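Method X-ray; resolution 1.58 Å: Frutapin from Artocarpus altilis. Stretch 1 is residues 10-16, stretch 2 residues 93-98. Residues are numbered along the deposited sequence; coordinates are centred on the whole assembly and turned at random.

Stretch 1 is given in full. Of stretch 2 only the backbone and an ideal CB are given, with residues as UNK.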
ATOM      1  N   PRO A  10     -10.020   8.191 -15.145  1.00 18.80           N
ATOM      2  CA  PRO A  10     -11.489   8.364 -15.191  1.00 17.65           C
ATOM      3  C   PRO A  10     -12.122   7.669 -16.398  1.00 17.74           C
ATOM      4  O   PRO A  10     -11.447   7.333 -17.401  1.00 19.16           O
ATOM      5  CB  PRO A  10     -11.649   9.920 -15.303  1.00 18.45           C
ATOM      6  CG  PRO A  10     -10.374  10.470 -14.740  1.00 20.85           C
ATOM      7  CD  PRO A  10      -9.324   9.494 -15.170  1.00 19.56           C
ATOM      8  N   TRP A  11     -13.421   7.453 -16.285  1.00 16.78           N
ATOM      9  CA  TRP A  11     -14.313   7.040 -17.389  1.00 17.26           C
ATOM     10  C   TRP A  11     -15.196   8.236 -17.710  1.00 17.74           C
ATOM     11  O   TRP A  11     -15.794   8.824 -16.807  1.00 15.07           O
ATOM     12  CB  TRP A  11     -15.188   5.853 -16.970  1.00 16.61           C
ATOM     13  CG  TRP A  11     -14.311   4.580 -16.799  1.00 17.84           C
ATOM     14  CD1 TRP A  11     -13.925   3.702 -17.744  1.00 17.70           C
ATOM     15  CD2 TRP A  11     -13.764   4.097 -15.556  1.00 17.39           C
ATOM     16  NE1 TRP A  11     -13.188   2.668 -17.183  1.00 18.36           N
ATOM     17  CE2 TRP A  11     -13.059   2.892 -15.844  1.00 17.12           C
ATOM     18  CE3 TRP A  11     -13.807   4.565 -14.250  1.00 18.60           C
ATOM     19  CZ2 TRP A  11     -12.383   2.142 -14.842  1.00 18.74           C
ATOM     20  CZ3 TRP A  11     -13.136   3.856 -13.233  1.00 17.56           C
ATOM     21  CH2 TRP A  11     -12.431   2.627 -13.554  1.00 18.29           C
ATOM     22  N   GLY A  12     -15.243   8.618 -18.987  1.00 17.13           N
ATOM     23  CA  GLY A  12     -16.059   9.751 -19.431  1.00 18.65           C
ATOM     24  C   GLY A  12     -15.221  10.658 -20.295  1.00 21.02           C
ATOM     25  O   GLY A  12     -14.145  10.265 -20.785  1.00 19.85           O
ATOM     26  N   GLY A  13     -15.701  11.872 -20.528  1.00 18.37           N
ATOM     27  CA  GLY A  13     -15.002  12.759 -21.486  1.00 15.87           C
ATOM     28  C   GLY A  13     -14.094  13.735 -20.805  1.00 16.23           C
ATOM     29  O   GLY A  13     -13.930  13.738 -19.589  1.00 16.41           O
ATOM     30  N   PRO A  14     -13.451  14.609 -21.588  1.00 16.58           N
ATOM     31  CA  PRO A  14     -12.425  15.476 -21.144  1.00 16.13           C
ATOM     32  C   PRO A  14     -12.876  16.873 -20.671  1.00 16.97           C
ATOM     33  O   PRO A  14     -12.041  17.659 -20.235  1.00 17.47           O
ATOM     34  CB  PRO A  14     -11.506  15.538 -22.362  1.00 18.15           C
ATOM     35  CG  PRO A  14     -12.465  15.554 -23.509  1.00 19.73           C
ATOM     36  CD  PRO A  14     -13.622  14.670 -23.043  1.00 18.25           C
ATOM     37  N   GLY A  15     -14.119  17.231 -20.827  1.00 16.24           N
ATOM     38  CA  GLY A  15     -14.521  18.583 -20.536  1.00 19.16           C
ATOM     39  C   GLY A  15     -14.868  18.825 -19.091  1.00 19.27           C
ATOM     40  O   GLY A  15     -14.831  17.931 -18.285  1.00 19.27           O
ATOM     41  N   GLY A  16     -15.168  20.059 -18.764  1.00 20.16           N
ATOM     42  CA  GLY A  16     -15.745  20.385 -17.432  1.00 20.14           C
ATOM     43  C   GLY A  16     -14.665  20.816 -16.484  1.00 21.49           C
ATOM     44  O   GLY A  16     -13.484  20.755 -16.788  1.00 20.83           O
ATOM     45  N   UNK A  93     -20.615  18.322 -28.296  1.00 42.03           N
ATOM     46  CA  UNK A  93     -20.935  16.904 -28.287  1.00 41.51           C
ATOM     47  C   UNK A  93     -19.894  16.046 -27.436  1.00 37.66           C
ATOM     48  O   UNK A  93     -19.422  14.972 -27.817  1.00 37.22           O
ATOM     49  CB  UNK A  93     -20.980  16.408 -29.734  1.00 41.51           C
ATOM     50  N   UNK A  94     -19.525  16.555 -26.288  1.00 29.16           N
ATOM     51  CA  UNK A  94     -18.452  15.891 -25.520  1.00 24.95           C
ATOM     52  C   UNK A  94     -19.068  14.633 -24.749  1.00 24.16           C
ATOM     53  O   UNK A  94     -20.203  14.735 -24.283  1.00 23.97           O
ATOM     54  CB  UNK A  94     -17.818  16.883 -24.543  1.00 24.95           C
ATOM     55  N   UNK A  95     -18.352  13.518 -24.658  1.00 21.46           N
ATOM     56  CA  UNK A  95     -18.835  12.406 -23.807  1.00 20.08           C
ATOM     57  C   UNK A  95     -18.940  12.815 -22.331  1.00 18.76           C
ATOM     58  O   UNK A  95     -18.083  13.491 -21.795  1.00 18.87           O
ATOM     59  CB  UNK A  95     -17.902  11.201 -23.937  1.00 20.08           C
ATOM     60  N   UNK A  96     -20.020  12.376 -21.714  1.00 18.22           N
ATOM     61  CA  UNK A  96     -20.272  12.509 -20.299  1.00 17.72           C
ATOM     62  C   UNK A  96     -20.719  11.190 -19.681  1.00 17.41           C
ATOM     63  O   UNK A  96     -20.964  10.182 -20.362  1.00 17.25           O
ATOM     64  CB  UNK A  96     -21.325  13.592 -20.054  1.00 17.72           C
ATOM     65  N   UNK A  97     -20.843  11.187 -18.352  1.00 16.19           N
ATOM     66  CA  UNK A  97     -21.331  10.007 -17.651  1.00 16.46           C
ATOM     67  C   UNK A  97     -22.847  10.014 -17.678  1.00 16.92           C
ATOM     68  O   UNK A  97     -23.459  10.879 -17.067  1.00 19.14           O
ATOM     69  CB  UNK A  97     -20.811   9.961 -16.213  1.00 16.46           C
ATOM     70  N   UNK A  98     -23.396   9.070 -18.422  1.00 16.98           N
ATOM     71  CA  UNK A  98     -24.829   8.984 -18.724  1.00 17.93           C
ATOM     72  C   UNK A  98     -25.535   8.198 -17.651  1.00 18.44           C
ATOM     73  O   UNK A  98     -26.685   8.494 -17.297  1.00 18.74           O
ATOM     74  CB  UNK A  98     -25.068   8.342 -20.092  1.00 17.93           C
TER

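Position 93 lies beyond the reach of stretch 1: nothing there comes within 5.5 Å of its ideal CB. Its phi/psi of 42/43 is left-handed, a conformation that glycine and asparagine adopt most readily but that other residues can take, and the contact sets no further limit. The deposited residue is Arg 93, whose side chain is out of reach of stretch 1.

At position 94 the CA-to-CB bond points toward stretch 1, where the ring of Pro 14 and the backbone of Gly 15 lie ahead. The ideal CB is 5.0 Å from Pro 14 CD and 5.3 Å from Gly 15 N, which leaves room for a short side chain. Stretch 1 offers the apolar CD of Pro 14 beside the backbone NH of Gly 15, so serine, threonine, asparagine or a small apolar residue would all be reasonable. The residue is Thr 94, with chi1 near 180° (t). Its OG1 packs 3.6 Å from Pro 14 CD but remains 4.3 Å from Gly 15 N, and a water closes that gap. The water accepts hydrogen bonds from Thr 94 OG1 (2.7 Å to the water O) and from Gly 15 N (2.9 Å to the same O).

Position 95 also points toward stretch 1, but it meets backbone: its ideal CB is 4.1 Å from Gly 13 CA. A phi of -62° admits proline, and a compact apolar residue such as alanine or valine would also be plausible. Pro 95 is found, and its CD lies 4.3 Å from Pro 14 CD in an apolar contact. The backbone carbonyl of this position, which any residue would supply, also faces stretch 1. Pro 95 O is 3.1 Å from Gly 13 N and 3.2 Å from Gly 13 CA, the latter a CA-H...O contact, and it accepts a hydrogen bond from the same water (2.8 Å from Pro 95 O to the water O). An ideal CB on Gly 13 would be 2.1 Å from Pro 95 O, a clash, so this close approach depends on the glycine.

At position 96 the CA-to-CB bond points away, and the extended phi/psi of -132/173 suits many residues, beta-branched ones among them. Val 96 (chi1 m) fits that backbone and keeps its side chain clear, Val 96 CB being 5.9 Å from Gly 13 N.

Position 97 points sideways, with its ideal CB 5.2 Å from Trp 11 O. A medium apolar side chain, such as valine, isoleucine or leucine, could reach across. Val 97, with chi1 t, brings CG2 to 3.8 Å from Trp 11 O.

Position 98 is out of reach, and stretch 1 does not discriminate among side chains. Arg 98 instead hydrogen-bonds elsewhere in the structure.

Stretch 2 (93-98) RTPVVR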
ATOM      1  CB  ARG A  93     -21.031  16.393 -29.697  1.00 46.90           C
ATOM      2  CG  ARG A  93     -22.016  15.265 -29.726  1.00 57.05           C
ATOM      3  CD  ARG A  93     -22.548  14.980 -31.105  1.00 63.28           C
ATOM      4  NE  ARG A  93     -23.004  13.598 -31.154  1.00 63.46           N
ATOM      5  CZ  ARG A  93     -22.197  12.534 -31.199  1.00 66.82           C
ATOM      6  NH1 ARG A  93     -20.857  12.672 -31.184  1.00 64.66           N
ATOM      7  NH2 ARG A  93     -22.740  11.311 -31.248  1.00 65.86           N
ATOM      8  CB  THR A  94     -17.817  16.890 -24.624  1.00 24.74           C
ATOM      9  OG1 THR A  94     -16.586  16.346 -24.185  1.00 22.02           O
ATOM     10  CG2 THR A  94     -18.719  17.314 -23.466  1.00 24.29           C
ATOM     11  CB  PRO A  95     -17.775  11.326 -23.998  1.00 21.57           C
ATOM     12  CG  PRO A  95     -17.058  11.708 -25.294  1.00 21.91           C
ATOM     13  CD  PRO A  95     -17.021  13.156 -25.242  1.00 22.11           C
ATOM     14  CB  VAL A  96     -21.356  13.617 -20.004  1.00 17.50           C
ATOM     15  CG1 VAL A  96     -20.987  14.921 -20.623  1.00 18.93           C
ATOM     16  CG2 VAL A  96     -22.736  13.195 -20.462  1.00 17.41           C
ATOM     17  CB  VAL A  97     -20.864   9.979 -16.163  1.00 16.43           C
ATOM     18  CG1 VAL A  97     -21.409   8.755 -15.452  1.00 15.13           C
ATOM     19  CG2 VAL A  97     -19.323  10.077 -16.094  1.00 16.30           C
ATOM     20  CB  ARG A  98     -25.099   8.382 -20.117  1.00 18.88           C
ATOM     21  CG  ARG A  98     -24.569   9.183 -21.305  1.00 21.90           C
ATOM     22  CD  ARG A  98     -25.175  10.567 -21.457  1.00 25.54           C
ATOM     23  NE  ARG A  98     -26.603  10.380 -21.562  1.00 26.46           N
ATOM     24  CZ  ARG A  98     -27.248  10.121 -22.692  1.00 30.45           C
ATOM     25  NH1 ARG A  98     -26.628  10.134 -23.873  1.00 30.12           N
ATOM     26  NH2 ARG A  98     -28.520   9.840 -22.613  1.00 30.32           N
TER
HETATM   27  O   HOH W   1     -16.608  15.813 -21.518  1.00 19.36           O
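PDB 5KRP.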